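Local atomic coordinates of Trm112p-like protein (Encephalitozoon cuniculi, PDB entry 3Q87), a protein that binds zinc and probably activates the partner methyltransferase Mtq2, with which it forms the complex that methylates the termination factor eRF1. Residues 1-9 with 89-100. Numbering follows the deposited sequence.
Sequences MKPFLLGLL and FLFGIDVVEGSL
F4 and F91 stack almost parallel, planes 12° apart and displaced, with ring centroids 4.3 Å from each other, and illustrate how a chain start can be fixed by side chains and backbone together. Following F4 outward, CB lies over the F91 ring near F91 CZ, F4 CG meets F91 CZ at 3.6 Å, F4 CD1 lies by F91 CZ and CE1, F4 CD2 comes closest, 3.5 Å from F91 CE1, and F4 CE2 and CZ lie by the same F91 CE1. The swing of F4 CG between its backbone N and carbonyl carbon (chi1 87°) turns the ring over F91, while L5 CD2 sits over the opposite face, near its rim. F4 also packs on T46 of the methyltransferase chain. L90 O, in plane at the edge of the F4 ring, accepts a hydrogen bond from F4 N at 3.1 Å, joining the 3-10 turn 3-7 to helix 84-91. In this zinc-binding Trm112p-like fold, M1 and K2, ahead of the turn, lie antiparallel to strand 93-96: V95 N donates to M1 O, and M1 N is gripped by V95 O and by a salt bridge to D94 OD1, each 2.7 Å away. S114 holds the other carboxylate oxygen of D94. Towards the four-cysteine zinc site (C11, C14, C102, C105), L100 CD1 touches both M1 SD and L9 CD1, beside I111 and L22 on the two strands that flank its own.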
loop_
_atom_site.group_PDB
_atom_site.type_symbol
_atom_site.label_atom_id
_atom_site.label_comp_id
_atom_site.label_asym_id
_atom_site.label_seq_id
_atom_site.Cartn_x
_atom_site.Cartn_y
_atom_site.Cartn_z
ATOM N N MET A 1 -11.407 2.207 -5.407
ATOM C CA MET A 1 -10.019 2.367 -5.825
ATOM C C MET A 1 -9.850 3.331 -6.994
ATOM O O MET A 1 -10.545 3.249 -8.008
ATOM C CB MET A 1 -9.367 1.019 -6.160
ATOM C CG MET A 1 -9.649 0.507 -7.542
ATOM S SD MET A 1 -8.262 -0.438 -8.255
ATOM C CE MET A 1 -7.213 0.871 -8.871
ATOM N N LYS A 2 -8.902 4.239 -6.834
ATOM C CA LYS A 2 -8.535 5.164 -7.886
ATOM C C LYS A 2 -7.574 4.481 -8.860
ATOM O O LYS A 2 -6.745 3.675 -8.461
ATOM C CB LYS A 2 -7.896 6.406 -7.278
ATOM C CG LYS A 2 -8.765 7.074 -6.220
ATOM C CD LYS A 2 -8.009 8.201 -5.552
ATOM C CE LYS A 2 -8.905 8.983 -4.602
ATOM N NZ LYS A 2 -8.157 10.121 -3.995
ATOM N N PRO A 3 -7.710 4.779 -10.154
ATOM C CA PRO A 3 -6.924 4.064 -11.166
ATOM C C PRO A 3 -5.398 4.181 -11.023
ATOM O O PRO A 3 -4.692 3.338 -11.574
ATOM C CB PRO A 3 -7.420 4.681 -12.480
ATOM C CG PRO A 3 -8.869 5.030 -12.169
ATOM C CD PRO A 3 -8.850 5.507 -10.743
ATOM N N PHE A 4 -4.881 5.169 -10.297
ATOM C CA PHE A 4 -3.424 5.238 -10.132
ATOM C C PHE A 4 -2.895 4.003 -9.417
ATOM O O PHE A 4 -1.711 3.670 -9.542
ATOM C CB PHE A 4 -2.979 6.518 -9.414
ATOM C CG PHE A 4 -2.976 6.411 -7.914
ATOM C CD1 PHE A 4 -1.821 6.055 -7.235
ATOM C CD2 PHE A 4 -4.121 6.667 -7.189
ATOM C CE1 PHE A 4 -1.810 5.956 -5.855
ATOM C CE2 PHE A 4 -4.120 6.580 -5.805
ATOM C CZ PHE A 4 -2.961 6.218 -5.139
ATOM N N LEU A 5 -3.774 3.314 -8.688
ATOM C CA LEU A 5 -3.372 2.088 -7.978
ATOM C C LEU A 5 -2.903 1.002 -8.948
ATOM O O LEU A 5 -2.174 0.092 -8.562
ATOM C CB LEU A 5 -4.499 1.551 -7.094
ATOM C CG LEU A 5 -4.635 2.234 -5.728
ATOM C CD1 LEU A 5 -5.493 1.399 -4.793
ATOM C CD2 LEU A 5 -3.264 2.442 -5.123
ATOM N N LEU A 6 -3.312 1.106 -10.212
ATOM C CA LEU A 6 -2.860 0.151 -11.219
ATOM C C LEU A 6 -1.348 0.199 -11.440
ATOM O O LEU A 6 -0.789 -0.710 -12.051
ATOM C CB LEU A 6 -3.587 0.354 -12.547
ATOM C CG LEU A 6 -4.886 -0.435 -12.692
ATOM C CD1 LEU A 6 -5.507 -0.080 -14.006
ATOM C CD2 LEU A 6 -4.605 -1.925 -12.629
ATOM N N GLY A 7 -0.687 1.254 -10.966
ATOM C CA GLY A 7 0.766 1.275 -10.991
ATOM C C GLY A 7 1.411 0.548 -9.814
ATOM O O GLY A 7 2.618 0.304 -9.808
ATOM N N LEU A 8 0.609 0.197 -8.817
ATOM C CA LEU A 8 1.136 -0.276 -7.535
ATOM C C LEU A 8 0.751 -1.714 -7.210
ATOM O O LEU A 8 1.368 -2.365 -6.363
ATOM C CB LEU A 8 0.635 0.638 -6.408
ATOM C CG LEU A 8 1.406 1.953 -6.288
ATOM C CD1 LEU A 8 0.511 3.101 -5.896
ATOM C CD2 LEU A 8 2.545 1.794 -5.295
ATOM N N LEU A 9 -0.288 -2.213 -7.863
ATOM C CA LEU A 9 -0.784 -3.541 -7.543
ATOM C C LEU A 9 -0.196 -4.556 -8.504
ATOM O O LEU A 9 0.141 -4.216 -9.622
ATOM C CB LEU A 9 -2.307 -3.574 -7.610
ATOM C CG LEU A 9 -3.126 -2.938 -6.480
ATOM C CD1 LEU A 9 -4.548 -2.682 -6.932
ATOM C CD2 LEU A 9 -3.122 -3.829 -5.254
ATOM N N PHE A 89 -7.561 11.988 -14.271
ATOM C CA PHE A 89 -8.192 10.709 -14.563
ATOM C C PHE A 89 -7.805 9.668 -13.502
ATOM O O PHE A 89 -8.650 8.924 -13.015
ATOM C CB PHE A 89 -7.782 10.238 -15.966
ATOM C CG PHE A 89 -8.473 8.976 -16.430
ATOM C CD1 PHE A 89 -9.766 9.015 -16.929
ATOM C CD2 PHE A 89 -7.802 7.755 -16.411
ATOM C CE1 PHE A 89 -10.394 7.860 -17.378
ATOM C CE2 PHE A 89 -8.421 6.593 -16.859
ATOM C CZ PHE A 89 -9.722 6.647 -17.341
ATOM N N LEU A 90 -6.535 9.646 -13.127
ATOM C CA LEU A 90 -6.025 8.568 -12.275
ATOM C C LEU A 90 -6.351 8.780 -10.792
ATOM O O LEU A 90 -6.408 7.824 -10.014
ATOM C CB LEU A 90 -4.523 8.383 -12.490
ATOM C CG LEU A 90 -4.080 7.853 -13.863
ATOM C CD1 LEU A 90 -2.561 7.817 -13.988
ATOM C CD2 LEU A 90 -4.661 6.466 -14.156
ATOM N N PHE A 91 -6.577 10.032 -10.410
ATOM C CA PHE A 91 -6.847 10.368 -9.021
ATOM C C PHE A 91 -8.261 10.869 -8.847
ATOM O O PHE A 91 -8.760 10.952 -7.731
ATOM C CB PHE A 91 -5.863 11.432 -8.521
ATOM C CG PHE A 91 -4.483 10.903 -8.252
ATOM C CD1 PHE A 91 -4.140 10.424 -6.993
ATOM C CD2 PHE A 91 -3.528 10.875 -9.261
ATOM C CE1 PHE A 91 -2.870 9.924 -6.747
ATOM C CE2 PHE A 91 -2.258 10.374 -9.022
ATOM C CZ PHE A 91 -1.927 9.902 -7.762
ATOM N N GLY A 92 -8.905 11.211 -9.958
ATOM C CA GLY A 92 -10.204 11.855 -9.910
ATOM C C GLY A 92 -11.369 10.912 -10.123
ATOM O O GLY A 92 -12.515 11.343 -10.221
ATOM N N ILE A 93 -11.077 9.618 -10.196
ATOM C CA ILE A 93 -12.123 8.614 -10.303
ATOM C C ILE A 93 -11.938 7.557 -9.235
ATOM O O ILE A 93 -10.817 7.162 -8.940
ATOM C CB ILE A 93 -12.080 7.896 -11.659
ATOM C CG1 ILE A 93 -12.227 8.898 -12.807
ATOM C CG2 ILE A 93 -13.166 6.831 -11.725
ATOM C CD1 ILE A 93 -12.093 8.263 -14.182
ATOM N N ASP A 94 -13.045 7.074 -8.688
ATOM C CA ASP A 94 -12.998 5.998 -7.717
ATOM C C ASP A 94 -13.925 4.855 -8.125
ATOM O O ASP A 94 -15.145 5.028 -8.219
ATOM C CB ASP A 94 -13.393 6.521 -6.338
ATOM C CG ASP A 94 -13.341 5.443 -5.277
ATOM O OD1 ASP A 94 -12.268 4.804 -5.135
ATOM O OD2 ASP A 94 -14.365 5.237 -4.586
ATOM N N VAL A 95 -13.345 3.688 -8.379
ATOM C CA VAL A 95 -14.143 2.514 -8.673
ATOM C C VAL A 95 -14.640 1.969 -7.344
ATOM O O VAL A 95 -13.838 1.570 -6.498
ATOM C CB VAL A 95 -13.323 1.422 -9.409
ATOM C CG1 VAL A 95 -14.185 0.202 -9.692
ATOM C CG2 VAL A 95 -12.750 1.964 -10.696
ATOM N N VAL A 96 -15.955 1.969 -7.143
ATOM C CA VAL A 96 -16.487 1.456 -5.892
ATOM C C VAL A 96 -16.805 -0.031 -6.032
ATOM O O VAL A 96 -16.612 -0.800 -5.099
ATOM C CB VAL A 96 -17.721 2.263 -5.376
ATOM C CG1 VAL A 96 -17.515 3.765 -5.575
ATOM C CG2 VAL A 96 -18.952 1.829 -6.079
ATOM N N GLU A 97 -17.257 -0.436 -7.215
ATOM C CA GLU A 97 -17.614 -1.829 -7.465
ATOM C C GLU A 97 -17.018 -2.301 -8.786
ATOM O O GLU A 97 -17.157 -1.636 -9.802
ATOM C CB GLU A 97 -19.135 -2.000 -7.490
ATOM C CG GLU A 97 -19.835 -1.552 -6.211
ATOM C CD GLU A 97 -19.623 -2.507 -5.039
ATOM O OE1 GLU A 97 -19.439 -3.726 -5.273
ATOM O OE2 GLU A 97 -19.655 -2.032 -3.880
ATOM N N GLY A 98 -16.336 -3.438 -8.759
ATOM C CA GLY A 98 -15.711 -3.955 -9.961
ATOM C C GLY A 98 -14.721 -5.064 -9.678
ATOM O O GLY A 98 -14.851 -5.786 -8.689
ATOM N N SER A 99 -13.715 -5.182 -10.539
ATOM C CA SER A 99 -12.757 -6.282 -10.452
ATOM C C SER A 99 -11.444 -5.951 -11.145
ATOM O O SER A 99 -11.403 -5.151 -12.090
ATOM C CB SER A 99 -13.340 -7.536 -11.106
ATOM O OG SER A 99 -14.151 -8.250 -10.195
ATOM N N LEU A 100 -10.379 -6.596 -10.683
ATOM C CA LEU A 100 -9.094 -6.555 -11.358
ATOM C C LEU A 100 -8.712 -7.984 -11.725
ATOM O O LEU A 100 -8.738 -8.861 -10.874
ATOM C CB LEU A 100 -8.028 -5.960 -10.440
ATOM C CG LEU A 100 -8.235 -4.502 -10.024
ATOM C CD1 LEU A 100 -7.173 -4.095 -9.016
ATOM C CD2 LEU A 100 -8.230 -3.564 -11.241
#